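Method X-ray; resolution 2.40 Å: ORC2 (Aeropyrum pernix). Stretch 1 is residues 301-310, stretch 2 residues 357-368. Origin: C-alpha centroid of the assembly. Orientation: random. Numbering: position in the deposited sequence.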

# COMPACT_ATOMS: atom_id res chain seq x y z
N HIS A 301 -12.33 4.71 -8.30
CA HIS A 301 -12.01 6.13 -8.08
C HIS A 301 -10.80 6.57 -8.89
O HIS A 301 -10.70 7.75 -9.23
CB HIS A 301 -11.84 6.44 -6.60
CG HIS A 301 -10.55 5.96 -6.02
ND1 HIS A 301 -9.61 6.82 -5.49
CD2 HIS A 301 -10.05 4.71 -5.86
CE1 HIS A 301 -8.58 6.12 -5.05
NE2 HIS A 301 -8.82 4.83 -5.26
N GLU A 302 -9.92 5.62 -9.20
CA GLU A 302 -8.76 5.81 -10.06
C GLU A 302 -9.22 6.03 -11.52
O GLU A 302 -8.76 6.93 -12.20
CB GLU A 302 -7.88 4.55 -9.97
CG GLU A 302 -6.39 4.66 -9.63
CD GLU A 302 -5.94 5.98 -9.04
OE1 GLU A 302 -5.59 6.02 -7.85
OE2 GLU A 302 -5.89 6.97 -9.80
N LEU A 303 -10.15 5.18 -11.97
CA LEU A 303 -10.71 5.28 -13.32
C LEU A 303 -11.54 6.54 -13.52
O LEU A 303 -11.38 7.20 -14.54
CB LEU A 303 -11.52 4.04 -13.68
CG LEU A 303 -10.75 2.72 -13.60
CD1 LEU A 303 -11.68 1.55 -13.91
CD2 LEU A 303 -9.48 2.71 -14.47
N GLU A 304 -12.39 6.84 -12.54
CA GLU A 304 -13.23 8.03 -12.49
C GLU A 304 -12.42 9.31 -12.61
O GLU A 304 -12.93 10.31 -13.08
CB GLU A 304 -14.00 8.07 -11.16
CG GLU A 304 -15.05 6.97 -10.99
CD GLU A 304 -15.98 7.14 -9.78
OE1 GLU A 304 -15.55 7.56 -8.67
OE2 GLU A 304 -17.18 6.81 -9.95
N ALA A 305 -11.17 9.28 -12.17
CA ALA A 305 -10.26 10.41 -12.31
C ALA A 305 -9.76 10.57 -13.74
O ALA A 305 -9.20 11.60 -14.10
CB ALA A 305 -9.07 10.26 -11.38
N LEU A 306 -9.95 9.56 -14.57
CA LEU A 306 -9.44 9.61 -15.94
C LEU A 306 -10.44 10.31 -16.87
O LEU A 306 -11.62 10.13 -16.71
CB LEU A 306 -9.21 8.17 -16.42
CG LEU A 306 -7.80 7.60 -16.40
CD1 LEU A 306 -6.92 8.21 -15.25
CD2 LEU A 306 -7.79 6.04 -16.46
N SER A 307 -9.94 11.07 -17.83
CA SER A 307 -10.73 11.59 -18.94
C SER A 307 -11.31 10.51 -19.89
O SER A 307 -10.76 9.42 -20.03
CB SER A 307 -9.89 12.60 -19.71
OG SER A 307 -9.27 12.04 -20.85
N ILE A 308 -12.43 10.83 -20.52
CA ILE A 308 -13.18 9.94 -21.40
C ILE A 308 -12.25 9.29 -22.41
O ILE A 308 -12.39 8.13 -22.78
CB ILE A 308 -14.26 10.76 -22.18
CG1 ILE A 308 -15.27 11.38 -21.23
CG2 ILE A 308 -14.99 9.91 -23.18
CD1 ILE A 308 -16.15 12.43 -21.89
N HIS A 309 -11.28 10.07 -22.84
CA HIS A 309 -10.44 9.69 -23.94
C HIS A 309 -9.40 8.66 -23.55
O HIS A 309 -9.19 7.71 -24.30
CB HIS A 309 -9.91 10.92 -24.64
CG HIS A 309 -10.89 11.44 -25.65
ND1 HIS A 309 -10.91 10.99 -26.96
CD2 HIS A 309 -11.95 12.28 -25.52
CE1 HIS A 309 -11.92 11.56 -27.60
NE2 HIS A 309 -12.56 12.35 -26.75
N GLU A 310 -8.82 8.83 -22.36
CA GLU A 310 -8.02 7.77 -21.74
C GLU A 310 -8.84 6.51 -21.55
O GLU A 310 -8.36 5.42 -21.83
CB GLU A 310 -7.44 8.20 -20.40
CG GLU A 310 -7.31 9.70 -20.25
CD GLU A 310 -6.14 10.11 -19.38
OE1 GLU A 310 -6.31 11.08 -18.64
OE2 GLU A 310 -5.07 9.48 -19.45
N ILE A 357 0.14 11.53 -24.89
CA ILE A 357 0.10 11.91 -23.49
C ILE A 357 -0.81 10.92 -22.72
O ILE A 357 -0.42 10.37 -21.69
CB ILE A 357 -0.34 13.40 -23.36
CG1 ILE A 357 0.88 14.33 -23.50
CG2 ILE A 357 -1.03 13.70 -22.05
CD1 ILE A 357 0.61 15.64 -24.32
N TYR A 358 -2.02 10.69 -23.25
CA TYR A 358 -2.96 9.70 -22.73
C TYR A 358 -2.40 8.29 -22.58
O TYR A 358 -2.62 7.67 -21.52
CB TYR A 358 -4.19 9.66 -23.61
CG TYR A 358 -5.10 10.85 -23.46
CD1 TYR A 358 -5.88 11.31 -24.53
CD2 TYR A 358 -5.17 11.53 -22.25
CE1 TYR A 358 -6.73 12.41 -24.38
CE2 TYR A 358 -6.00 12.62 -22.09
CZ TYR A 358 -6.78 13.06 -23.15
OH TYR A 358 -7.60 14.14 -22.94
N LEU A 359 -1.67 7.80 -23.59
CA LEU A 359 -1.07 6.47 -23.55
C LEU A 359 0.00 6.37 -22.48
O LEU A 359 0.07 5.39 -21.73
CB LEU A 359 -0.47 6.07 -24.90
CG LEU A 359 -1.35 5.24 -25.82
CD1 LEU A 359 -0.80 5.25 -27.20
CD2 LEU A 359 -1.52 3.83 -25.30
N LYS A 360 0.86 7.39 -22.46
CA LYS A 360 1.87 7.54 -21.41
C LYS A 360 1.27 7.47 -20.02
O LYS A 360 1.71 6.67 -19.21
CB LYS A 360 2.64 8.85 -21.56
CG LYS A 360 4.09 8.66 -21.16
CD LYS A 360 4.86 7.72 -22.13
CE LYS A 360 6.39 8.03 -22.12
NZ LYS A 360 6.70 9.07 -21.06
N HIS A 361 0.26 8.28 -19.76
CA HIS A 361 -0.38 8.33 -18.46
C HIS A 361 -0.93 6.98 -18.02
O HIS A 361 -0.77 6.60 -16.86
CB HIS A 361 -1.46 9.37 -18.43
CG HIS A 361 -1.94 9.66 -17.06
ND1 HIS A 361 -3.28 9.60 -16.71
CD2 HIS A 361 -1.27 9.94 -15.92
CE1 HIS A 361 -3.40 9.85 -15.42
NE2 HIS A 361 -2.20 10.07 -14.92
N LEU A 362 -1.59 6.26 -18.94
CA LEU A 362 -2.11 4.92 -18.68
C LEU A 362 -0.96 4.04 -18.27
O LEU A 362 -1.11 3.25 -17.34
CB LEU A 362 -2.83 4.28 -19.91
CG LEU A 362 -4.22 4.85 -20.30
CD1 LEU A 362 -4.73 4.39 -21.68
CD2 LEU A 362 -5.30 4.66 -19.22
N THR A 363 0.17 4.18 -18.94
CA THR A 363 1.33 3.37 -18.64
C THR A 363 1.86 3.65 -17.23
O THR A 363 2.14 2.73 -16.46
CB THR A 363 2.44 3.60 -19.70
OG1 THR A 363 2.09 2.87 -20.89
CG2 THR A 363 3.75 2.97 -19.26
N SER A 364 1.97 4.93 -16.90
CA SER A 364 2.51 5.33 -15.61
C SER A 364 1.57 4.97 -14.47
O SER A 364 2.01 4.88 -13.32
CB SER A 364 2.81 6.82 -15.59
OG SER A 364 1.64 7.55 -15.53
N LEU A 365 0.30 4.71 -14.79
CA LEU A 365 -0.66 4.32 -13.76
C LEU A 365 -0.59 2.82 -13.58
O LEU A 365 -1.34 2.26 -12.78
CB LEU A 365 -2.10 4.74 -14.07
CG LEU A 365 -2.56 6.20 -13.87
CD1 LEU A 365 -3.90 6.46 -14.58
CD2 LEU A 365 -2.67 6.61 -12.39
N GLY A 366 0.30 2.19 -14.35
CA GLY A 366 0.48 0.75 -14.33
C GLY A 366 -0.66 -0.05 -14.92
O GLY A 366 -0.72 -1.26 -14.74
N LEU A 367 -1.56 0.62 -15.62
CA LEU A 367 -2.74 -0.05 -16.18
C LEU A 367 -2.39 -0.81 -17.45
O LEU A 367 -3.03 -1.80 -17.78
CB LEU A 367 -3.87 0.94 -16.48
CG LEU A 367 -4.57 1.51 -15.25
CD1 LEU A 367 -5.50 2.65 -15.64
CD2 LEU A 367 -5.32 0.38 -14.53
N VAL A 368 -1.38 -0.32 -18.17
CA VAL A 368 -0.99 -0.90 -19.43
C VAL A 368 0.52 -1.01 -19.48
O VAL A 368 1.21 -0.10 -19.04
CB VAL A 368 -1.62 -0.12 -20.67
CG1 VAL A 368 -2.92 0.55 -20.33
CG2 VAL A 368 -0.67 0.90 -21.28

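The contact buries 468 Å² in total, and its path is clear from the CA register: E302 lies 9.0 Å from L365 (CA to CA), whereas E310 and Y358 approach to 5.5 Å (CA to CA). Stretch 1 therefore closes on the helix of stretch 2 toward its own C-terminal end.

H301 makes no contact. E302 points toward stretch 2, but its carboxylate only rests near a methyl, E302 OE2 to L365 CD2 at 4.1 Å; both carboxylate oxygens are hydrogen-bonded elsewhere in the structure. L303, buried, extends CD2 to within 4.1 Å of L367 CD1. E304 and A305 stay out of reach.

L306 is the apolar centre. Its CA-to-CB bond runs sideways, yet the branched end turns in: L306 CD1 lies 3.6 Å from L365 CD1, while L306 CD2 lies 4.0 Å from L362 CD2 and 4.2 Å from L367 CD1. A forked aliphatic chain can meet several leucines at once. L367 is positioned after a Schellman turn, where G366 adopts phi 70°, a value glycine tolerates readily, and L367 N bonds back to L362 O at 3.2 Å.

S307 caps the next helix, accepting a weak bond from H309 N to its OG (3.4 Å, 137°). S307 OG also sits 3.4 Å from Y358 OH. I308 points away, and H309 packs its CB 3.5 Å from Y358 CE1.

E310 has the largest covered area, 97 Å², followed by Y358 with 83 Å². E310 N lies over one face of the tyrosine ring, and E310 CD comes within 3.3 Å of Y358 CD2. Beyond the ring, H361 ND1 donates to E310 OE2 (3.3 Å, 152°), with the acceptor near the imidazole plane, as an in-plane N-H requires. This hydrogen bond gives the carboxylate of E310, a buried residue, a polar partner beside the Y358 ring.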